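Local coordinates for protein SsfS6 (Streptomyces sp. SF2575, PDB 4FZR) that belongs to the erythromycin biosynthesis protein CIII-like family of GT-B proteins, built from two Rossmann-like domains, at residues 261-272 / 285-294. Numbering follows the deposited sequence.
Sequences PKLGFEVVVAVS and GVLAAGQFPL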
loop_
_atom_site.group_PDB
_atom_site.type_symbol
_atom_site.label_atom_id
_atom_site.label_comp_id
_atom_site.label_asym_id
_atom_site.label_seq_id
_atom_site.Cartn_x
_atom_site.Cartn_y
_atom_site.Cartn_z
ATOM N N PRO A 261 -31.085 17.119 0.425
ATOM C CA PRO A 261 -30.700 18.450 0.909
ATOM C C PRO A 261 -31.855 19.215 1.548
ATOM O O PRO A 261 -31.621 20.154 2.312
ATOM C CB PRO A 261 -30.239 19.165 -0.363
ATOM C CG PRO A 261 -29.803 18.073 -1.276
ATOM C CD PRO A 261 -30.726 16.919 -0.990
ATOM N N LYS A 262 -33.084 18.815 1.245
ATOM C CA LYS A 262 -34.257 19.518 1.749
ATOM C C LYS A 262 -34.499 19.235 3.235
ATOM O O LYS A 262 -35.287 19.925 3.883
ATOM C CB LYS A 262 -35.483 19.152 0.915
ATOM C CG LYS A 262 -35.301 19.448 -0.566
ATOM C CD LYS A 262 -36.406 18.828 -1.396
ATOM C CE LYS A 262 -36.193 19.065 -2.884
ATOM N NZ LYS A 262 -37.339 18.576 -3.700
ATOM N N LEU A 263 -33.810 18.231 3.769
ATOM C CA LEU A 263 -33.882 17.918 5.195
ATOM C C LEU A 263 -32.870 18.740 5.992
ATOM O O LEU A 263 -32.773 18.606 7.212
ATOM C CB LEU A 263 -33.639 16.425 5.427
ATOM C CG LEU A 263 -34.832 15.499 5.185
ATOM C CD1 LEU A 263 -35.325 15.595 3.753
ATOM C CD2 LEU A 263 -34.463 14.064 5.529
ATOM N N GLY A 264 -32.115 19.585 5.297
ATOM C CA GLY A 264 -31.132 20.438 5.941
ATOM C C GLY A 264 -29.720 19.903 5.813
ATOM O O GLY A 264 -28.849 20.231 6.619
ATOM N N PHE A 265 -29.490 19.081 4.794
ATOM C CA PHE A 265 -28.171 18.500 4.568
ATOM C C PHE A 265 -27.462 19.159 3.391
ATOM O O PHE A 265 -28.099 19.621 2.445
ATOM C CB PHE A 265 -28.282 16.997 4.293
ATOM C CG PHE A 265 -28.645 16.173 5.499
ATOM C CD1 PHE A 265 -27.812 16.126 6.605
ATOM C CD2 PHE A 265 -29.808 15.423 5.514
ATOM C CE1 PHE A 265 -28.145 15.361 7.708
ATOM C CE2 PHE A 265 -30.142 14.655 6.612
ATOM C CZ PHE A 265 -29.310 14.624 7.708
ATOM N N GLU A 266 -26.137 19.216 3.471
ATOM C CA GLU A 266 -25.311 19.439 2.294
ATOM C C GLU A 266 -24.773 18.078 1.864
ATOM O O GLU A 266 -24.112 17.391 2.643
ATOM C CB GLU A 266 -24.161 20.398 2.596
ATOM C CG GLU A 266 -23.224 20.602 1.415
ATOM C CD GLU A 266 -21.919 21.273 1.801
ATOM O OE1 GLU A 266 -21.533 21.199 2.989
ATOM O OE2 GLU A 266 -21.279 21.875 0.913
ATOM N N VAL A 267 -25.059 17.687 0.626
ATOM C CA VAL A 267 -24.794 16.322 0.181
ATOM C C VAL A 267 -23.563 16.198 -0.709
ATOM O O VAL A 267 -23.401 16.948 -1.667
ATOM C CB VAL A 267 -26.009 15.752 -0.585
ATOM C CG1 VAL A 267 -25.657 14.427 -1.254
ATOM C CG2 VAL A 267 -27.190 15.583 0.355
ATOM N N VAL A 268 -22.699 15.243 -0.386
ATOM C CA VAL A 268 -21.629 14.849 -1.293
ATOM C C VAL A 268 -21.897 13.413 -1.728
ATOM O O VAL A 268 -22.334 12.585 -0.928
ATOM C CB VAL A 268 -20.230 14.963 -0.642
ATOM C CG1 VAL A 268 -19.976 16.389 -0.168
ATOM C CG2 VAL A 268 -20.086 13.984 0.507
ATOM N N VAL A 269 -21.657 13.122 -3.001
ATOM C CA VAL A 269 -21.962 11.805 -3.539
ATOM C C VAL A 269 -20.687 11.113 -4.017
ATOM O O VAL A 269 -20.177 11.405 -5.099
ATOM C CB VAL A 269 -22.972 11.901 -4.697
ATOM C CG1 VAL A 269 -23.407 10.514 -5.135
ATOM C CG2 VAL A 269 -24.181 12.746 -4.282
ATOM N N ALA A 270 -20.179 10.196 -3.199
ATOM C CA ALA A 270 -18.943 9.490 -3.508
ATOM C C ALA A 270 -19.217 8.243 -4.341
ATOM O O ALA A 270 -19.430 7.159 -3.799
ATOM C CB ALA A 270 -18.210 9.121 -2.227
ATOM N N VAL A 271 -19.207 8.407 -5.660
ATOM C CA VAL A 271 -19.403 7.291 -6.575
ATOM C C VAL A 271 -18.497 7.442 -7.792
ATOM O O VAL A 271 -17.743 8.409 -7.898
ATOM C CB VAL A 271 -20.865 7.199 -7.050
ATOM C CG1 VAL A 271 -21.780 6.855 -5.884
ATOM C CG2 VAL A 271 -21.300 8.498 -7.716
ATOM N N SER A 272 -18.566 6.478 -8.704
ATOM C CA SER A 272 -17.780 6.532 -9.932
ATOM C C SER A 272 -18.552 7.237 -11.050
ATOM O O SER A 272 -18.040 8.155 -11.692
ATOM C CB SER A 272 -17.395 5.120 -10.374
ATOM O OG SER A 272 -18.536 4.284 -10.448
ATOM N N GLY A 285 -28.321 21.238 -3.595
ATOM C CA GLY A 285 -27.799 20.966 -2.267
ATOM C C GLY A 285 -26.607 20.032 -2.210
ATOM O O GLY A 285 -26.086 19.758 -1.131
ATOM N N VAL A 286 -26.165 19.540 -3.362
ATOM C CA VAL A 286 -25.036 18.619 -3.390
ATOM C C VAL A 286 -23.754 19.386 -3.716
ATOM O O VAL A 286 -23.725 20.205 -4.635
ATOM C CB VAL A 286 -25.251 17.451 -4.389
ATOM C CG1 VAL A 286 -26.738 17.245 -4.670
ATOM C CG2 VAL A 286 -24.488 17.686 -5.685
ATOM N N LEU A 287 -22.700 19.134 -2.944
ATOM C CA LEU A 287 -21.457 19.885 -3.077
ATOM C C LEU A 287 -20.477 19.256 -4.064
ATOM O O LEU A 287 -19.748 19.967 -4.753
ATOM C CB LEU A 287 -20.778 20.023 -1.712
ATOM C CG LEU A 287 -19.464 20.808 -1.726
ATOM C CD1 LEU A 287 -19.731 22.300 -1.920
ATOM C CD2 LEU A 287 -18.648 20.545 -0.466
ATOM N N ALA A 288 -20.465 17.928 -4.141
ATOM C CA ALA A 288 -19.395 17.232 -4.850
ATOM C C ALA A 288 -19.891 16.069 -5.706
ATOM O O ALA A 288 -20.934 15.473 -5.429
ATOM C CB ALA A 288 -18.354 16.747 -3.859
ATOM N N ALA A 289 -19.119 15.747 -6.740
ATOM C CA ALA A 289 -19.504 14.723 -7.700
ATOM C C ALA A 289 -18.299 13.921 -8.173
ATOM O O ALA A 289 -17.485 14.413 -8.953
ATOM C CB ALA A 289 -20.199 15.364 -8.890
ATOM N N GLY A 290 -18.197 12.682 -7.703
ATOM C CA GLY A 290 -17.136 11.796 -8.142
ATOM C C GLY A 290 -16.628 10.879 -7.048
ATOM O O GLY A 290 -17.008 11.007 -5.886
ATOM N N GLN A 291 -15.763 9.945 -7.430
ATOM C CA GLN A 291 -15.200 8.996 -6.479
ATOM C C GLN A 291 -14.213 9.696 -5.552
ATOM O O GLN A 291 -13.281 10.361 -6.007
ATOM C CB GLN A 291 -14.506 7.847 -7.211
ATOM C CG GLN A 291 -14.087 6.698 -6.303
ATOM C CD GLN A 291 -15.263 6.045 -5.595
ATOM O OE1 GLN A 291 -15.535 6.326 -4.428
ATOM N NE2 GLN A 291 -15.964 5.163 -6.301
ATOM N N PHE A 292 -14.426 9.544 -4.249
ATOM C CA PHE A 292 -13.556 10.151 -3.252
ATOM C C PHE A 292 -12.942 9.088 -2.351
ATOM O O PHE A 292 -13.512 8.008 -2.178
ATOM C CB PHE A 292 -14.342 11.152 -2.404
ATOM C CG PHE A 292 -14.890 12.305 -3.191
ATOM C CD1 PHE A 292 -14.046 13.283 -3.687
ATOM C CD2 PHE A 292 -16.249 12.413 -3.433
ATOM C CE1 PHE A 292 -14.544 14.346 -4.413
ATOM C CE2 PHE A 292 -16.753 13.476 -4.160
ATOM C CZ PHE A 292 -15.897 14.442 -4.649
ATOM N N PRO A 293 -11.768 9.388 -1.775
ATOM C CA PRO A 293 -11.210 8.476 -0.774
ATOM C C PRO A 293 -12.164 8.386 0.408
ATOM O O PRO A 293 -12.128 9.237 1.298
ATOM C CB PRO A 293 -9.896 9.153 -0.372
ATOM C CG PRO A 293 -10.099 10.599 -0.692
ATOM C CD PRO A 293 -10.964 10.615 -1.916
ATOM N N LEU A 294 -13.017 7.366 0.405
ATOM C CA LEU A 294 -14.124 7.299 1.349
ATOM C C LEU A 294 -13.636 7.374 2.794
ATOM O O LEU A 294 -14.258 8.031 3.629
ATOM C CB LEU A 294 -14.948 6.029 1.127
ATOM C CG LEU A 294 -16.366 6.069 1.699
ATOM C CD1 LEU A 294 -17.122 7.313 1.231
ATOM C CD2 LEU A 294 -17.132 4.814 1.315
#
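V267 is gripped through both backbone polar atoms by G285 and L287. Its N donates to G285 O at 2.9 Å, almost straight (172°). Its O accepts from L287 N, and V286 CA also lies against this oxygen. P261 closes the start of the pairing, its CB resting 3.6 Å from G285 CA. On one face of the sheet V267 and V286 touch through their CB atoms. On the other, V268 CG1 lies 4.0 Å from both L287 CB and A288 CB, and W220 of helix 219-222 touches all three residues. E266 reaches across to L287. With CG anti to the backbone N (chi1 177°) and the chain extended beyond it, OE2 ends 3.3 Å from L287 CB. The parallel strands 266-269 and 286-289 form one edge of the six-stranded sheet of the C-terminal Rossmann-like domain in this GT-B fold, with 286-289 outermost in the chain. Toward the C-terminal ends the pairing slackens. V269 N to A288 O is a weak bond of 3.5 Å, and V271 N to G290 O is weak too. L287, Q291 and S272 form the solvent side, with Q291 NE2 near S272 N. Further in, A270 CB meets F292 CD2 at 4.0 Å and L294 CD1, while W220 packs edge-to-face with the F292 ring.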